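Aminodeoxyfutalosine deaminase (Deinococcus radiodurans, PDB 2IMR) catalyses the zinc-dependent deamination of aminodeoxyfutalosine to futalosine in menaquinone biosynthesis, and more weakly deaminates adenosine and several of its derivatives. Local coordinates at residues A[96-101]-A[321-326]; A[346-351]-A[391-396]; A[142-147]-A[363-368]; A[136-141]-A[166-171]; A[337-342]-A[381-386]. All coordinates share one frame; numbering follows the deposited sequence.

Contact 1 of 5, residues A[96-101]-A[321-326]; sequences VNAHTH and AVVTCP. With ZN (zinc ion), chain B.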
# COMPACT_ATOMS: atom_id res chain seq x y z
N VAL A 96 -8.74 3.20 -2.32
CA VAL A 96 -7.93 2.11 -2.82
C VAL A 96 -7.09 1.56 -1.67
O VAL A 96 -6.52 2.33 -0.89
CB VAL A 96 -6.96 2.59 -3.93
CG1 VAL A 96 -5.95 1.50 -4.26
CG2 VAL A 96 -7.76 2.98 -5.18
N ASN A 97 -7.02 0.24 -1.56
CA ASN A 97 -6.20 -0.38 -0.52
C ASN A 97 -4.94 -0.70 -1.29
O ASN A 97 -4.83 -1.77 -1.91
CB ASN A 97 -6.84 -1.66 -0.00
CG ASN A 97 -6.13 -2.19 1.23
OD1 ASN A 97 -4.95 -1.92 1.43
ND2 ASN A 97 -6.85 -2.94 2.06
N ALA A 98 -4.00 0.23 -1.25
CA ALA A 98 -2.74 0.13 -1.99
C ALA A 98 -1.74 -0.92 -1.53
O ALA A 98 -0.73 -1.14 -2.21
CB ALA A 98 -2.07 1.51 -2.04
N HIS A 99 -1.98 -1.53 -0.39
CA HIS A 99 -1.08 -2.57 0.08
C HIS A 99 -1.71 -3.50 1.10
O HIS A 99 -2.11 -3.08 2.18
CB HIS A 99 0.20 -1.99 0.70
CG HIS A 99 1.20 -3.03 1.08
ND1 HIS A 99 2.09 -3.57 0.18
CD2 HIS A 99 1.41 -3.68 2.25
CE1 HIS A 99 2.81 -4.51 0.78
NE2 HIS A 99 2.41 -4.60 2.03
N THR A 100 -1.78 -4.78 0.73
CA THR A 100 -2.29 -5.80 1.63
C THR A 100 -1.77 -7.15 1.16
O THR A 100 -1.12 -7.25 0.11
CB THR A 100 -3.85 -5.83 1.67
OG1 THR A 100 -4.28 -6.76 2.67
CG2 THR A 100 -4.41 -6.24 0.32
N HIS A 101 -2.01 -8.18 1.96
CA HIS A 101 -1.63 -9.54 1.61
C HIS A 101 -2.89 -10.36 1.86
O HIS A 101 -3.33 -10.48 3.00
CB HIS A 101 -0.53 -10.08 2.54
CG HIS A 101 0.79 -9.38 2.41
ND1 HIS A 101 1.93 -10.04 1.99
CD2 HIS A 101 1.18 -8.12 2.72
CE1 HIS A 101 2.96 -9.21 2.06
NE2 HIS A 101 2.53 -8.04 2.49
N ALA A 321 6.81 6.34 -5.31
CA ALA A 321 5.62 6.60 -4.52
C ALA A 321 5.80 5.72 -3.28
O ALA A 321 6.57 4.76 -3.30
CB ALA A 321 4.37 6.18 -5.28
N VAL A 322 5.11 6.05 -2.19
CA VAL A 322 5.21 5.26 -0.97
C VAL A 322 3.83 4.91 -0.44
O VAL A 322 2.88 5.68 -0.60
CB VAL A 322 5.99 6.01 0.14
CG1 VAL A 322 7.41 6.29 -0.32
CG2 VAL A 322 5.28 7.30 0.50
N VAL A 323 3.71 3.74 0.17
CA VAL A 323 2.43 3.33 0.75
C VAL A 323 2.60 3.20 2.25
O VAL A 323 3.52 2.53 2.72
CB VAL A 323 1.94 1.98 0.19
CG1 VAL A 323 0.58 1.63 0.81
CG2 VAL A 323 1.82 2.04 -1.32
N THR A 324 1.74 3.86 3.02
CA THR A 324 1.82 3.77 4.47
C THR A 324 0.61 2.96 4.96
O THR A 324 -0.47 3.07 4.39
CB THR A 324 1.86 5.19 5.12
OG1 THR A 324 1.93 5.08 6.54
CG2 THR A 324 0.62 5.99 4.73
N CYS A 325 0.83 2.14 5.99
CA CYS A 325 -0.21 1.30 6.59
C CYS A 325 -0.24 1.67 8.08
O CYS A 325 0.40 1.02 8.91
CB CYS A 325 0.14 -0.19 6.42
SG CYS A 325 0.42 -0.73 4.69
N PRO A 326 -0.97 2.73 8.43
CA PRO A 326 -1.10 3.25 9.80
C PRO A 326 -1.33 2.24 10.92
O PRO A 326 -0.48 2.08 11.80
CB PRO A 326 -2.24 4.25 9.68
CG PRO A 326 -2.08 4.76 8.30
CD PRO A 326 -1.84 3.49 7.52
ZN ZN B . 3.30 -6.22 3.10
O HOH W 1 3.37 -5.52 4.75
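The methylene of His99 rests on Val323, His99 CB meeting Val323 CG1 at 3.6 Å, while Cys325 approaches the imidazole beside CD2, its SG 4.0 Å from that atom and oblique to the ring. Val323 CG1 also touches Ala98 CB at 3.9 Å. Contacts across the pair are thus apolar or sulfur-aromatic, and all four residues are buried. Beyond them stands the metal: His99 NE2 and His101 NE2 each bind zinc at 2.1 Å, with a water and His240 in the same shell. The two histidines form the His-X-His signature at the end of the first barrel strand in the amidohydrolase superfamily, and the chain turns a corner at His99 between strands 97-98 and 100-101. His99 CG is anti to the backbone N (chi1 -175°), which carries the ring past Val323 to the metal. The nitrogen not bound to zinc, ND1, is hydrogen-bonded to Gln238, which fixes the rotation of the imidazole; the same glutamine bonds to Ala98 O. One step further back, Asn97 OD1 takes a weak bond from His99 N at 3.5 Å, and Asn97 ND2 is tied to Thr353.

Contact 2 of 5, residues A[346-351]-A[391-396]; sequences GVEVAL and GQRVVG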
# COMPACT_ATOMS: atom_id res chain seq x y z
N GLY A 346 7.30 16.36 -1.32
CA GLY A 346 6.57 16.16 -2.57
C GLY A 346 6.46 14.72 -3.03
O GLY A 346 6.24 14.46 -4.22
N VAL A 347 6.60 13.79 -2.10
CA VAL A 347 6.50 12.37 -2.42
C VAL A 347 5.04 11.93 -2.41
O VAL A 347 4.30 12.26 -1.50
CB VAL A 347 7.29 11.53 -1.39
CG1 VAL A 347 7.18 10.05 -1.72
CG2 VAL A 347 8.75 11.97 -1.39
N GLU A 348 4.63 11.21 -3.45
CA GLU A 348 3.26 10.71 -3.57
C GLU A 348 3.03 9.63 -2.51
O GLU A 348 3.77 8.65 -2.45
CB GLU A 348 3.03 10.13 -4.96
CG GLU A 348 1.64 9.54 -5.19
CD GLU A 348 0.54 10.58 -5.17
OE1 GLU A 348 0.31 11.19 -4.10
OE2 GLU A 348 -0.10 10.79 -6.22
N VAL A 349 2.01 9.82 -1.69
CA VAL A 349 1.69 8.87 -0.63
C VAL A 349 0.34 8.20 -0.85
O VAL A 349 -0.63 8.85 -1.23
CB VAL A 349 1.67 9.59 0.75
CG1 VAL A 349 1.36 8.58 1.86
CG2 VAL A 349 3.01 10.26 1.01
N ALA A 350 0.31 6.89 -0.64
CA ALA A 350 -0.91 6.11 -0.79
C ALA A 350 -1.16 5.38 0.53
O ALA A 350 -0.25 5.25 1.35
CB ALA A 350 -0.76 5.10 -1.92
N LEU A 351 -2.38 4.91 0.73
CA LEU A 351 -2.74 4.19 1.94
C LEU A 351 -3.04 2.72 1.73
O LEU A 351 -3.63 2.32 0.72
CB LEU A 351 -3.95 4.86 2.60
CG LEU A 351 -3.69 6.14 3.39
CD1 LEU A 351 -4.99 6.90 3.58
CD2 LEU A 351 -3.06 5.79 4.73
N GLY A 391 -3.63 6.05 -4.07
CA GLY A 391 -3.68 4.61 -4.29
C GLY A 391 -3.90 4.22 -5.73
O GLY A 391 -3.30 3.26 -6.23
N GLN A 392 -4.77 4.96 -6.42
CA GLN A 392 -5.07 4.68 -7.81
C GLN A 392 -3.79 4.82 -8.65
O GLN A 392 -3.53 4.01 -9.54
CB GLN A 392 -6.14 5.67 -8.32
CG GLN A 392 -6.72 5.36 -9.70
CD GLN A 392 -5.79 5.75 -10.83
OE1 GLN A 392 -5.22 6.84 -10.83
NE2 GLN A 392 -5.64 4.86 -11.81
N ARG A 393 -2.98 5.82 -8.33
CA ARG A 393 -1.75 6.02 -9.08
C ARG A 393 -0.77 4.86 -8.86
O ARG A 393 -0.03 4.48 -9.77
CB ARG A 393 -1.11 7.35 -8.69
CG ARG A 393 -2.01 8.55 -8.99
CD ARG A 393 -1.22 9.83 -8.90
NE ARG A 393 -0.19 9.88 -9.93
CZ ARG A 393 0.92 10.59 -9.84
NH1 ARG A 393 1.17 11.32 -8.76
NH2 ARG A 393 1.80 10.57 -10.84
N VAL A 394 -0.78 4.31 -7.66
CA VAL A 394 0.10 3.19 -7.32
C VAL A 394 -0.35 1.87 -7.94
O VAL A 394 0.44 1.17 -8.58
CB VAL A 394 0.20 2.99 -5.78
CG1 VAL A 394 0.90 1.68 -5.45
CG2 VAL A 394 0.96 4.15 -5.16
N VAL A 395 -1.63 1.53 -7.78
CA VAL A 395 -2.14 0.26 -8.29
C VAL A 395 -2.74 0.29 -9.69
O VAL A 395 -3.00 -0.77 -10.27
CB VAL A 395 -3.20 -0.33 -7.33
CG1 VAL A 395 -2.66 -0.37 -5.91
CG2 VAL A 395 -4.49 0.48 -7.38
N GLY A 396 -2.95 1.49 -10.22
CA GLY A 396 -3.52 1.61 -11.55
C GLY A 396 -4.99 1.21 -11.57
O GLY A 396 -5.72 1.45 -10.61
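Ala350 and Gly391 bring the two backbones together, their CA atoms 4.7 Å apart, where strand 349-351 passes beside the last turns of helix 380-395. The strand follows the Schellman motif that ends helix 339-344 at Gly346, whose phi is positive. On the other side the helix runs to Val395, held by the bond from Val395 N to Gly391 O at 2.9 Å. At Gly391 the helix offers bare backbone, and the methyl of Ala350 settles there, its CB 3.7 Å from Gly391 N. The same methyl touches Val394 CG2 at 3.8 Å, so one small side chain meets two residues about one turn apart on the helix. This is the strand-against-helix packing of a TIM-barrel-like amidohydrolase: in the parallel barrel sheet strand 349-351 is hydrogen-bonded through its backbone to strand 322-324 and, through Leu351 O, to Ala98. Val349 and Leu351 point away from helix 380-395 and pack on Trp339. Toward the surface the chemistry turns ionic. Arg393 NH1 donates to Glu348 OE2 in a salt bridge of 2.9 Å, with an N-H...O angle of 152°. The carboxylate and guanidinium planes stand 69° apart, and one bond makes the bridge; the donor reaches OE2 from above the carboxylate plane, while OE2 sits at the guanidinium edge. A bend in each chain, at chi2 of Glu348 (67°) and at chi3 of Arg393, brings the charged ends together. Glu348 OE1 takes a weak bond from Val349 N, and Arg385 adds a long, weak ion pair to OE2.

Contact 3 of 5, residues A[142-147]-A[363-368]; sequences TRLGAG and NVREEV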
# COMPACT_ATOMS: atom_id res chain seq x y z
N THR A 142 -14.50 -6.44 -2.34
CA THR A 142 -15.61 -6.08 -3.22
C THR A 142 -16.80 -5.55 -2.43
O THR A 142 -17.43 -4.57 -2.83
CB THR A 142 -16.05 -7.28 -4.07
OG1 THR A 142 -14.95 -7.69 -4.89
CG2 THR A 142 -17.22 -6.90 -4.97
N ARG A 143 -17.10 -6.18 -1.30
CA ARG A 143 -18.22 -5.72 -0.48
C ARG A 143 -17.94 -4.33 0.08
O ARG A 143 -18.86 -3.56 0.34
CB ARG A 143 -18.50 -6.70 0.66
CG ARG A 143 -19.10 -8.03 0.21
CD ARG A 143 -19.84 -8.73 1.36
NE ARG A 143 -18.95 -9.08 2.47
CZ ARG A 143 -18.13 -10.12 2.46
NH1 ARG A 143 -18.09 -10.93 1.42
NH2 ARG A 143 -17.34 -10.35 3.50
N LEU A 144 -16.66 -4.02 0.27
CA LEU A 144 -16.24 -2.72 0.80
C LEU A 144 -16.25 -1.58 -0.21
O LEU A 144 -15.87 -0.45 0.12
CB LEU A 144 -14.84 -2.84 1.41
CG LEU A 144 -14.78 -3.50 2.79
CD1 LEU A 144 -13.34 -3.80 3.18
CD2 LEU A 144 -15.43 -2.57 3.81
N GLY A 145 -16.67 -1.85 -1.45
CA GLY A 145 -16.72 -0.78 -2.44
C GLY A 145 -16.02 -1.08 -3.75
O GLY A 145 -16.11 -0.30 -4.71
N ALA A 146 -15.31 -2.20 -3.80
CA ALA A 146 -14.59 -2.60 -5.00
C ALA A 146 -13.58 -1.54 -5.43
O ALA A 146 -13.39 -1.30 -6.62
CB ALA A 146 -15.58 -2.87 -6.14
N GLY A 147 -12.95 -0.89 -4.46
CA GLY A 147 -11.94 0.10 -4.79
C GLY A 147 -10.73 -0.70 -5.21
O GLY A 147 -10.64 -1.89 -4.90
N ASN A 363 -10.41 -2.43 5.24
CA ASN A 363 -11.10 -1.18 4.97
C ASN A 363 -10.23 0.06 5.17
O ASN A 363 -10.02 0.50 6.30
CB ASN A 363 -12.34 -1.08 5.87
CG ASN A 363 -13.25 0.06 5.48
OD1 ASN A 363 -12.90 0.88 4.63
ND2 ASN A 363 -14.42 0.12 6.10
N VAL A 364 -9.74 0.63 4.07
CA VAL A 364 -8.88 1.82 4.14
C VAL A 364 -9.56 3.05 4.75
O VAL A 364 -8.88 3.96 5.22
CB VAL A 364 -8.32 2.18 2.73
CG1 VAL A 364 -7.66 3.56 2.75
CG2 VAL A 364 -7.30 1.14 2.31
N ARG A 365 -10.89 3.08 4.77
CA ARG A 365 -11.58 4.23 5.37
C ARG A 365 -11.14 4.34 6.82
O ARG A 365 -11.06 5.43 7.39
CB ARG A 365 -13.10 4.04 5.31
CG ARG A 365 -13.65 3.87 3.90
CD ARG A 365 -15.15 3.67 3.95
NE ARG A 365 -15.75 3.45 2.63
CZ ARG A 365 -15.53 2.38 1.87
NH1 ARG A 365 -14.72 1.42 2.29
NH2 ARG A 365 -16.14 2.27 0.70
N GLU A 366 -10.86 3.19 7.43
CA GLU A 366 -10.44 3.15 8.82
C GLU A 366 -9.00 3.63 9.01
O GLU A 366 -8.64 4.12 10.08
CB GLU A 366 -10.64 1.72 9.35
CG GLU A 366 -12.13 1.43 9.60
CD GLU A 366 -12.46 -0.05 9.73
OE1 GLU A 366 -11.55 -0.86 9.99
OE2 GLU A 366 -13.65 -0.39 9.59
N GLU A 367 -8.19 3.53 7.96
CA GLU A 367 -6.81 4.00 8.04
C GLU A 367 -6.82 5.52 7.96
O GLU A 367 -5.96 6.18 8.54
CB GLU A 367 -5.98 3.43 6.88
CG GLU A 367 -5.84 1.91 6.89
CD GLU A 367 -5.12 1.37 8.12
OE1 GLU A 367 -4.46 2.16 8.83
OE2 GLU A 367 -5.21 0.14 8.36
N VAL A 368 -7.79 6.07 7.24
CA VAL A 368 -7.91 7.52 7.12
C VAL A 368 -8.21 8.08 8.50
O VAL A 368 -7.61 9.07 8.93
CB VAL A 368 -9.04 7.90 6.13
CG1 VAL A 368 -9.34 9.40 6.22
CG2 VAL A 368 -8.62 7.54 4.71
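Arg365 reaches across to the carbonyl of Leu144 and grips it with both terminal nitrogens. The stronger hydrogen bond runs from NH2 to Leu144 O at 2.8 Å, the donor tilted slightly from the carbonyl plane; the one from NH1 to the same oxygen, at 3.1 Å, is weak. The side chain is extended from CG to NE, which carries the guanidinium over the gap. A second set of bonds steadies it: NH1 also donates to Asn363 OD1 at 3.0 Å, with that oxygen in the guanidinium plane. Asn363 OD1 in addition accepts from Arg365 N, also at 3.0 Å, a capping bond at the start of helix 365-374. The two donors reach OD1 from opposite faces of the amide plane, so this oxygen is gripped from both faces, which should fix the turn of the amide. Leu144 adds van der Waals contact. Its CD2 lies against the amide of Asn363, 3.7 Å from ND2, and its CD1 packs beside the Asn363 backbone, 3.8 Å from the N atom. The acceptor belongs to a helix terminus: Gly145, with positive phi, closes helix 130-143 in a Schellman motif. Gly145 CA comes near Arg365 NH2. This surface contact therefore joins the C-terminal end of helix 130-143 to the N-terminal end of helix 365-374, with Trp414 making a cation-pi contact with Arg365 and Val364 packing inward on strand 349-351 and helix 380-395.

Contact 4 of 5, residues A[136-141]-A[166-171]; sequences AGADTL and EDLSGT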
# COMPACT_ATOMS: atom_id res chain seq x y z
N ALA A 136 -11.85 -15.26 -0.06
CA ALA A 136 -12.72 -14.63 0.93
C ALA A 136 -12.27 -13.18 1.14
O ALA A 136 -13.10 -12.29 1.34
CB ALA A 136 -12.68 -15.39 2.23
N GLY A 137 -10.96 -12.95 1.10
CA GLY A 137 -10.45 -11.60 1.27
C GLY A 137 -10.87 -10.74 0.09
O GLY A 137 -11.28 -9.59 0.26
N ALA A 138 -10.77 -11.28 -1.12
CA ALA A 138 -11.16 -10.53 -2.30
C ALA A 138 -12.66 -10.22 -2.21
O ALA A 138 -13.09 -9.14 -2.60
CB ALA A 138 -10.87 -11.35 -3.56
N ASP A 139 -13.44 -11.16 -1.69
CA ASP A 139 -14.88 -10.93 -1.55
C ASP A 139 -15.10 -9.73 -0.64
O ASP A 139 -15.93 -8.85 -0.93
CB ASP A 139 -15.58 -12.16 -0.94
CG ASP A 139 -15.64 -13.34 -1.90
OD1 ASP A 139 -15.48 -13.14 -3.12
OD2 ASP A 139 -15.87 -14.47 -1.42
N THR A 140 -14.35 -9.68 0.46
CA THR A 140 -14.46 -8.58 1.41
C THR A 140 -14.15 -7.24 0.74
O THR A 140 -14.86 -6.25 0.94
CB THR A 140 -13.51 -8.80 2.61
OG1 THR A 140 -13.90 -10.00 3.30
CG2 THR A 140 -13.57 -7.63 3.57
N LEU A 141 -13.09 -7.21 -0.06
CA LEU A 141 -12.72 -5.99 -0.76
C LEU A 141 -13.86 -5.50 -1.65
O LEU A 141 -14.14 -4.31 -1.72
CB LEU A 141 -11.47 -6.22 -1.61
CG LEU A 141 -10.15 -6.40 -0.85
CD1 LEU A 141 -9.05 -6.85 -1.81
CD2 LEU A 141 -9.78 -5.09 -0.17
N GLU A 166 -12.95 -11.36 -11.90
CA GLU A 166 -13.45 -10.27 -12.73
C GLU A 166 -13.87 -9.05 -11.93
O GLU A 166 -14.00 -7.95 -12.48
CB GLU A 166 -14.63 -10.77 -13.57
CG GLU A 166 -14.29 -11.92 -14.50
CD GLU A 166 -15.49 -12.41 -15.30
OE1 GLU A 166 -16.06 -11.59 -16.05
OE2 GLU A 166 -15.85 -13.60 -15.17
N ASP A 167 -14.07 -9.22 -10.63
CA ASP A 167 -14.51 -8.13 -9.76
C ASP A 167 -13.39 -7.29 -9.14
O ASP A 167 -13.65 -6.23 -8.58
CB ASP A 167 -15.42 -8.69 -8.66
CG ASP A 167 -14.72 -9.71 -7.79
OD1 ASP A 167 -14.00 -10.57 -8.34
OD2 ASP A 167 -14.90 -9.67 -6.55
N LEU A 168 -12.15 -7.77 -9.24
CA LEU A 168 -11.01 -7.04 -8.68
C LEU A 168 -10.36 -6.09 -9.68
O LEU A 168 -10.43 -6.30 -10.89
CB LEU A 168 -9.93 -8.02 -8.21
CG LEU A 168 -10.14 -8.88 -6.96
CD1 LEU A 168 -8.95 -9.83 -6.81
CD2 LEU A 168 -10.29 -7.99 -5.74
N SER A 169 -9.73 -5.05 -9.16
CA SER A 169 -9.02 -4.09 -10.01
C SER A 169 -7.79 -3.62 -9.24
O SER A 169 -7.81 -3.53 -8.01
CB SER A 169 -9.92 -2.90 -10.38
OG SER A 169 -10.02 -1.96 -9.33
N GLY A 170 -6.72 -3.34 -9.96
CA GLY A 170 -5.50 -2.89 -9.31
C GLY A 170 -4.30 -3.68 -9.79
O GLY A 170 -4.17 -3.96 -10.99
N THR A 171 -3.42 -4.05 -8.87
CA THR A 171 -2.22 -4.80 -9.21
C THR A 171 -1.99 -5.96 -8.25
O THR A 171 -2.17 -5.82 -7.04
CB THR A 171 -0.97 -3.91 -9.15
OG1 THR A 171 -1.13 -2.80 -10.04
CG2 THR A 171 0.27 -4.70 -9.54
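Ala138 turns its methyl toward the other segment and meets the branched end of Leu168, CB lying 4.0 Å from CD2 and 4.1 Å from CD1, so that the methyl faces the fork of the leucine. Leu168 CG is anti to its carbonyl carbon (chi1 -71°), which swings both methyls to the helix although its CB sets off at an angle to it. The carbonyl of Ala138 comes no nearer than 4.4 Å to Asp167 OD2. Next, the CB of Asp139 points away, but its carboxylate turns back: OD1 is 4.9 Å from Asp167 OD2. These like charges share Arg165, which forms a salt bridge with each and probably offsets their repulsion; Asp167 OD2 also hydrogen-bonds to Thr142. One turn beyond Ala138, Leu141 adds a looser apolar touch, CD1 to Leu168 CD2 at 4.3 Å, and packs elsewhere on Leu102 and Leu362. Ala138 and Leu141 thus face the loop that leads into strand 170-176. That strand runs parallel beside strand 149-153, which follows helix 130-143 in the chain, an arrangement typical of the alternating strands and helices of the TIM-barrel-like amidohydrolase fold.

Contact 5 of 5, residues A[337-342]-A[381-386]; sequences FDWPAF and RVLVRA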
# COMPACT_ATOMS: atom_id res chain seq x y z
N PHE A 337 5.11 6.56 10.55
CA PHE A 337 5.49 7.09 9.24
C PHE A 337 5.42 8.61 9.32
O PHE A 337 4.42 9.17 9.77
CB PHE A 337 4.49 6.58 8.19
CG PHE A 337 4.66 7.19 6.82
CD1 PHE A 337 5.77 6.90 6.04
CD2 PHE A 337 3.67 8.03 6.30
CE1 PHE A 337 5.90 7.43 4.76
CE2 PHE A 337 3.79 8.56 5.02
CZ PHE A 337 4.91 8.26 4.25
N ASP A 338 6.48 9.29 8.89
CA ASP A 338 6.50 10.75 8.94
C ASP A 338 5.81 11.32 7.71
O ASP A 338 6.46 11.79 6.78
CB ASP A 338 7.94 11.26 9.00
CG ASP A 338 8.03 12.70 9.48
OD1 ASP A 338 7.03 13.43 9.34
OD2 ASP A 338 9.10 13.10 9.98
N TRP A 339 4.48 11.27 7.69
CA TRP A 339 3.75 11.77 6.53
C TRP A 339 4.06 13.24 6.24
O TRP A 339 4.32 13.60 5.10
CB TRP A 339 2.24 11.59 6.74
CG TRP A 339 1.44 11.64 5.46
CD1 TRP A 339 1.65 12.48 4.40
CD2 TRP A 339 0.29 10.86 5.13
NE1 TRP A 339 0.69 12.26 3.43
CE2 TRP A 339 -0.16 11.27 3.86
CE3 TRP A 339 -0.41 9.84 5.80
CZ2 TRP A 339 -1.27 10.71 3.24
CZ3 TRP A 339 -1.52 9.28 5.18
CH2 TRP A 339 -1.94 9.72 3.91
N PRO A 340 4.02 14.10 7.27
CA PRO A 340 4.32 15.51 6.96
C PRO A 340 5.67 15.73 6.26
O PRO A 340 5.77 16.58 5.37
CB PRO A 340 4.23 16.20 8.32
CG PRO A 340 4.32 15.09 9.33
CD PRO A 340 3.63 13.94 8.67
N ALA A 341 6.68 14.96 6.64
CA ALA A 341 8.00 15.09 6.03
C ALA A 341 7.96 14.64 4.56
O ALA A 341 8.55 15.29 3.70
CB ALA A 341 9.02 14.26 6.81
N PHE A 342 7.27 13.54 4.29
CA PHE A 342 7.16 13.04 2.93
C PHE A 342 6.32 13.98 2.07
O PHE A 342 6.64 14.22 0.90
CB PHE A 342 6.54 11.64 2.93
CG PHE A 342 7.54 10.54 3.17
CD1 PHE A 342 8.15 9.89 2.10
CD2 PHE A 342 7.88 10.15 4.47
CE1 PHE A 342 9.09 8.87 2.31
CE2 PHE A 342 8.82 9.14 4.69
CZ PHE A 342 9.42 8.50 3.61
N ARG A 381 -7.57 16.88 4.02
CA ARG A 381 -7.77 16.75 2.58
C ARG A 381 -6.66 15.90 1.97
O ARG A 381 -6.88 15.18 0.99
CB ARG A 381 -7.82 18.14 1.93
CG ARG A 381 -9.09 18.91 2.27
CD ARG A 381 -9.08 20.34 1.74
NE ARG A 381 -8.30 21.24 2.60
CZ ARG A 381 -8.38 22.56 2.57
NH1 ARG A 381 -9.21 23.16 1.72
NH2 ARG A 381 -7.64 23.29 3.39
N VAL A 382 -5.47 15.99 2.54
CA VAL A 382 -4.33 15.23 2.06
C VAL A 382 -4.56 13.73 2.28
O VAL A 382 -4.18 12.91 1.44
CB VAL A 382 -3.03 15.66 2.79
CG1 VAL A 382 -1.89 14.71 2.46
CG2 VAL A 382 -2.67 17.08 2.39
N LEU A 383 -5.17 13.39 3.40
CA LEU A 383 -5.44 12.00 3.74
C LEU A 383 -6.42 11.36 2.78
O LEU A 383 -6.20 10.26 2.27
CB LEU A 383 -5.98 11.90 5.17
CG LEU A 383 -5.10 12.50 6.27
CD1 LEU A 383 -5.80 12.40 7.61
CD2 LEU A 383 -3.76 11.78 6.31
N VAL A 384 -7.52 12.06 2.51
CA VAL A 384 -8.53 11.54 1.60
C VAL A 384 -8.01 11.42 0.18
O VAL A 384 -8.23 10.41 -0.49
CB VAL A 384 -9.81 12.41 1.65
CG1 VAL A 384 -10.83 11.93 0.64
CG2 VAL A 384 -10.39 12.36 3.05
N ARG A 385 -7.31 12.45 -0.30
CA ARG A 385 -6.76 12.40 -1.65
C ARG A 385 -5.81 11.21 -1.77
O ARG A 385 -5.81 10.50 -2.78
CB ARG A 385 -6.01 13.69 -1.97
CG ARG A 385 -5.26 13.61 -3.29
CD ARG A 385 -4.18 14.67 -3.40
NE ARG A 385 -3.15 14.25 -4.35
CZ ARG A 385 -3.38 13.98 -5.63
NH1 ARG A 385 -4.61 14.08 -6.12
NH2 ARG A 385 -2.39 13.57 -6.42
N ALA A 386 -5.01 10.98 -0.74
CA ALA A 386 -4.07 9.86 -0.74
C ALA A 386 -4.81 8.53 -0.83
O ALA A 386 -4.45 7.65 -1.61
CB ALA A 386 -3.21 9.90 0.52
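The indole of Trp339 fills the contact, meeting three residues of helix 380-395 in three different ways. The tight part is at its six-membered ring. Leu383 CD2 lies over one face in a CH-pi contact, 3.7 Å from the ring centroid and 20° off the normal, with CZ3 its nearest ring atom at 3.5 Å. Ala386 comes instead at the edge, in the ring plane, its CB 3.4 Å from CZ2 and 3.6 Å from CH2. A methyl over the face and another at the rim would limit both tilt and slide of the indole. A chi1 of -161° sets the Trp339 ring opposite the backbone nitrogen and extends it from helix 339-344 across to its partners; the nearest pair of CA atoms, Trp339 and Leu383, is 9.6 Å apart, so it is the indole that spans the gap. The looser side is at the pyrrole end. There Val382, partly exposed, slides past the indole and brings CG1 obliquely to NE1 at 3.7 Å. Outward from the ring, exposed Asp338 caps its own helix, OD1 accepting from Ala341 N at 3.1 Å. Trp339 also touches Thr324, Val349 and Leu351 of the barrel strands. With methyl groups as its main partners across the contact, Trp339 joins the two helices by dispersion and shape complementarity.

Contacts 1 and 2 lie in the barrel core and share a parallel sheet: strand 322-324 of the first is hydrogen-bonded to strand 349-351 of the second. Contact 2 and contact 5 both use helix 380-395, against a strand in one case and helix 339-344 in the other; contact 5 is buried but peripheral. Contacts 3 and 4 share helix 130-143, but 3 takes its end at the surface and 4 its buried flank; contacts 4 and 5 lie on opposite sides of the chain's centre. The chemistry follows: zinc ligation behind apolar contacts in 1, methyl packing with a peripheral salt bridge in 2, arginine-to-carbonyl bonding in 3, aliphatic contact beside two carboxylates that share an arginine in 4, aromatic packing in 5.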